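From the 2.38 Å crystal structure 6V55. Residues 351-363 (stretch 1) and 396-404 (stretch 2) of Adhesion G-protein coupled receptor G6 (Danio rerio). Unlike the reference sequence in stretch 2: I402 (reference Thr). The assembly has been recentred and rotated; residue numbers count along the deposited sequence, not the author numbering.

Stretch 1, residues 351-363: VTDEQTPDRDATA
Stretch 2 (396-404) ITTTRQIYL

Residues 351-353 and 399-404 are extended strands that run antiparallel, their axes 140° apart and 4.7 Å at closest approach. V351 pairs with Q401 and D353 with T399 as hydrogen-bonded pairs (CA to CA 5.3 Å each); T352 and R400 form the non-hydrogen-bonded pair between them (CA to CA 4.5 Å). V351 N donates to Q401 O and Q401 N to V351 O, both at 2.9 Å and nearly linear; D353 N reaches T399 O at 2.8 Å, and T399 N reaches D353 O at 3.0 Å.

Past the strand, T356 (phi/psi -62/-42, chi1 m) turns its hydroxyl back. A threonine hydroxyl can give and accept: T356 OG1 donates to T397 O and accepts from T399 OG1 (chi1 p), each at 2.9 Å. The polar chain continues on the face shared by V351, D353, T399 and Q401: Q401 (chi1 m, chi2 t) donates from NE2 to T399 OG1 at 3.0 Å, while its OE1 accepts from Y403 OH at 2.7 Å.

D353 (chi1 t) makes a salt bridge, R359 NH2 to D353 OD2 at 2.7 Å, and OD2 also accepts from Q355 N at 2.9 Å, tying loop to strand.

Apolar packing sets V351 CG2 (chi1 m) 3.9 Å from Y403 CE2 (chi1 m). One water bridges E354 O and T398 OG1, 2.7 Å from each.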

# COMPACT_ATOMS: atom_id res chain seq x y z
N VAL A 351 1.06 44.95 -1.03
CA VAL A 351 1.07 45.98 -2.06
C VAL A 351 1.26 47.35 -1.41
O VAL A 351 1.00 47.53 -0.21
CB VAL A 351 -0.22 45.95 -2.92
CG1 VAL A 351 -0.45 44.56 -3.51
CG2 VAL A 351 -1.43 46.37 -2.13
N THR A 352 1.76 48.32 -2.19
CA THR A 352 1.86 49.71 -1.73
C THR A 352 1.01 50.61 -2.61
O THR A 352 1.26 50.72 -3.81
CB THR A 352 3.31 50.21 -1.70
OG1 THR A 352 4.01 49.55 -0.65
CG2 THR A 352 3.36 51.67 -1.40
N ASP A 353 0.00 51.24 -2.02
CA ASP A 353 -0.90 52.14 -2.71
C ASP A 353 -0.46 53.55 -2.41
O ASP A 353 -0.43 53.95 -1.24
CB ASP A 353 -2.34 51.92 -2.23
CG ASP A 353 -3.38 52.43 -3.23
OD1 ASP A 353 -4.52 51.91 -3.22
OD2 ASP A 353 -3.09 53.35 -4.02
N GLU A 354 -0.14 54.32 -3.44
CA GLU A 354 0.18 55.73 -3.23
C GLU A 354 -1.01 56.65 -3.45
O GLU A 354 -0.92 57.84 -3.13
CB GLU A 354 1.34 56.15 -4.12
CG GLU A 354 2.66 55.88 -3.46
CD GLU A 354 3.81 55.99 -4.42
OE1 GLU A 354 4.79 56.71 -4.08
OE2 GLU A 354 3.73 55.35 -5.50
N GLN A 355 -2.12 56.10 -3.94
CA GLN A 355 -3.37 56.82 -4.15
C GLN A 355 -4.49 56.17 -3.36
O GLN A 355 -5.49 55.74 -3.94
CB GLN A 355 -3.70 56.85 -5.64
CG GLN A 355 -2.67 57.59 -6.46
CD GLN A 355 -2.70 57.17 -7.91
OE1 GLN A 355 -3.71 56.64 -8.38
NE2 GLN A 355 -1.58 57.38 -8.62
N THR A 356 -4.29 56.05 -2.04
CA THR A 356 -5.27 55.40 -1.16
C THR A 356 -6.65 56.05 -1.09
O THR A 356 -7.64 55.29 -1.15
CB THR A 356 -4.67 55.21 0.24
OG1 THR A 356 -3.30 54.75 0.15
CG2 THR A 356 -5.47 54.24 1.05
N PRO A 357 -6.83 57.40 -1.01
CA PRO A 357 -8.20 57.93 -0.97
C PRO A 357 -8.97 57.93 -2.27
O PRO A 357 -10.17 58.25 -2.27
CB PRO A 357 -7.96 59.36 -0.51
CG PRO A 357 -6.70 59.69 -1.03
CD PRO A 357 -5.91 58.53 -0.69
N ASP A 358 -8.34 57.58 -3.38
CA ASP A 358 -9.00 57.73 -4.67
C ASP A 358 -9.77 56.45 -4.98
O ASP A 358 -11.00 56.43 -4.89
CB ASP A 358 -7.95 58.11 -5.72
CG ASP A 358 -7.13 59.34 -5.29
OD1 ASP A 358 -7.74 60.42 -5.08
OD2 ASP A 358 -5.89 59.25 -5.13
N ARG A 359 -9.04 55.37 -5.24
CA ARG A 359 -9.59 54.14 -5.78
C ARG A 359 -9.83 53.09 -4.70
O ARG A 359 -9.51 53.28 -3.52
CB ARG A 359 -8.63 53.57 -6.83
CG ARG A 359 -7.35 53.04 -6.21
CD ARG A 359 -6.23 53.06 -7.22
NE ARG A 359 -4.93 52.90 -6.59
CZ ARG A 359 -3.78 53.02 -7.24
NH1 ARG A 359 -3.77 53.33 -8.54
NH2 ARG A 359 -2.63 52.86 -6.60
N ASP A 360 -10.41 51.98 -5.14
CA ASP A 360 -10.46 50.73 -4.39
C ASP A 360 -9.48 49.79 -5.07
O ASP A 360 -9.72 49.35 -6.20
CB ASP A 360 -11.87 50.15 -4.35
CG ASP A 360 -11.89 48.69 -3.91
OD1 ASP A 360 -11.78 48.43 -2.68
OD2 ASP A 360 -12.00 47.82 -4.79
N ALA A 361 -8.39 49.47 -4.38
CA ALA A 361 -7.29 48.73 -4.99
C ALA A 361 -7.61 47.26 -5.21
O ALA A 361 -6.88 46.61 -5.97
CB ALA A 361 -6.03 48.88 -4.13
N THR A 362 -8.67 46.72 -4.59
CA THR A 362 -9.01 45.31 -4.74
C THR A 362 -9.46 44.98 -6.16
O THR A 362 -9.13 43.92 -6.69
CB THR A 362 -10.09 44.91 -3.73
OG1 THR A 362 -9.82 45.51 -2.45
CG2 THR A 362 -10.10 43.44 -3.55
N ALA A 363 -10.19 45.91 -6.80
CA ALA A 363 -10.60 45.71 -8.20
C ALA A 363 -9.40 45.75 -9.13
O ALA A 363 -9.30 44.91 -10.04
CB ALA A 363 -11.62 46.77 -8.61
N ILE A 396 0.82 60.35 4.43
CA ILE A 396 -0.40 59.81 5.01
C ILE A 396 -1.29 59.15 3.96
O ILE A 396 -2.13 58.32 4.29
CB ILE A 396 -1.15 60.89 5.81
CG1 ILE A 396 -1.47 62.09 4.91
CG2 ILE A 396 -0.39 61.31 7.08
CD1 ILE A 396 -2.92 62.15 4.53
N THR A 397 -1.12 59.53 2.71
CA THR A 397 -1.90 58.98 1.61
C THR A 397 -1.21 57.77 0.95
O THR A 397 -1.74 57.22 -0.03
CB THR A 397 -2.18 60.14 0.63
OG1 THR A 397 -2.64 59.66 -0.60
CG2 THR A 397 -0.92 60.95 0.36
N THR A 398 -0.10 57.27 1.53
CA THR A 398 0.53 56.03 1.09
C THR A 398 0.32 54.95 2.14
O THR A 398 0.81 55.07 3.26
CB THR A 398 2.02 56.19 0.80
OG1 THR A 398 2.21 57.02 -0.35
CG2 THR A 398 2.63 54.81 0.50
N THR A 399 -0.43 53.91 1.76
CA THR A 399 -0.62 52.73 2.58
C THR A 399 0.11 51.52 2.01
O THR A 399 0.21 51.35 0.79
CB THR A 399 -2.09 52.33 2.70
OG1 THR A 399 -2.66 52.24 1.38
CG2 THR A 399 -2.79 53.34 3.47
N ARG A 400 0.56 50.67 2.93
CA ARG A 400 0.91 49.28 2.66
C ARG A 400 -0.30 48.44 3.01
O ARG A 400 -0.80 48.51 4.13
CB ARG A 400 2.10 48.84 3.50
CG ARG A 400 2.48 47.40 3.23
CD ARG A 400 3.63 46.90 4.12
NE ARG A 400 4.60 47.94 4.48
CZ ARG A 400 5.58 48.39 3.69
NH1 ARG A 400 5.73 47.90 2.46
NH2 ARG A 400 6.40 49.34 4.12
N GLN A 401 -0.77 47.65 2.05
CA GLN A 401 -2.00 46.88 2.19
C GLN A 401 -1.67 45.41 2.01
O GLN A 401 -0.88 45.07 1.12
CB GLN A 401 -3.05 47.34 1.15
CG GLN A 401 -3.44 48.82 1.25
CD GLN A 401 -4.48 49.23 0.22
OE1 GLN A 401 -5.12 48.38 -0.38
NE2 GLN A 401 -4.64 50.53 0.01
N ILE A 402 -2.23 44.55 2.85
CA ILE A 402 -1.98 43.11 2.78
C ILE A 402 -3.29 42.44 2.42
O ILE A 402 -4.30 42.61 3.12
CB ILE A 402 -1.38 42.55 4.08
CG1 ILE A 402 -0.08 43.28 4.41
CG2 ILE A 402 -1.09 41.08 3.91
CD1 ILE A 402 0.71 42.72 5.57
N TYR A 403 -3.27 41.67 1.33
CA TYR A 403 -4.43 41.00 0.75
C TYR A 403 -4.26 39.49 0.83
O TYR A 403 -3.14 38.98 0.70
CB TYR A 403 -4.63 41.41 -0.71
CG TYR A 403 -5.21 42.78 -0.89
CD1 TYR A 403 -6.58 42.96 -1.06
CD2 TYR A 403 -4.40 43.91 -0.85
CE1 TYR A 403 -7.13 44.22 -1.21
CE2 TYR A 403 -4.94 45.17 -1.00
CZ TYR A 403 -6.30 45.32 -1.18
OH TYR A 403 -6.84 46.58 -1.32
N LEU A 404 -5.37 38.79 1.00
CA LEU A 404 -5.41 37.34 0.94
C LEU A 404 -6.25 36.93 -0.26
O LEU A 404 -7.41 37.34 -0.37
CB LEU A 404 -6.01 36.78 2.23
CG LEU A 404 -6.07 35.27 2.38
CD1 LEU A 404 -4.67 34.69 2.43
CD2 LEU A 404 -6.83 34.98 3.65
O HOH W 1 0.95 59.10 -1.58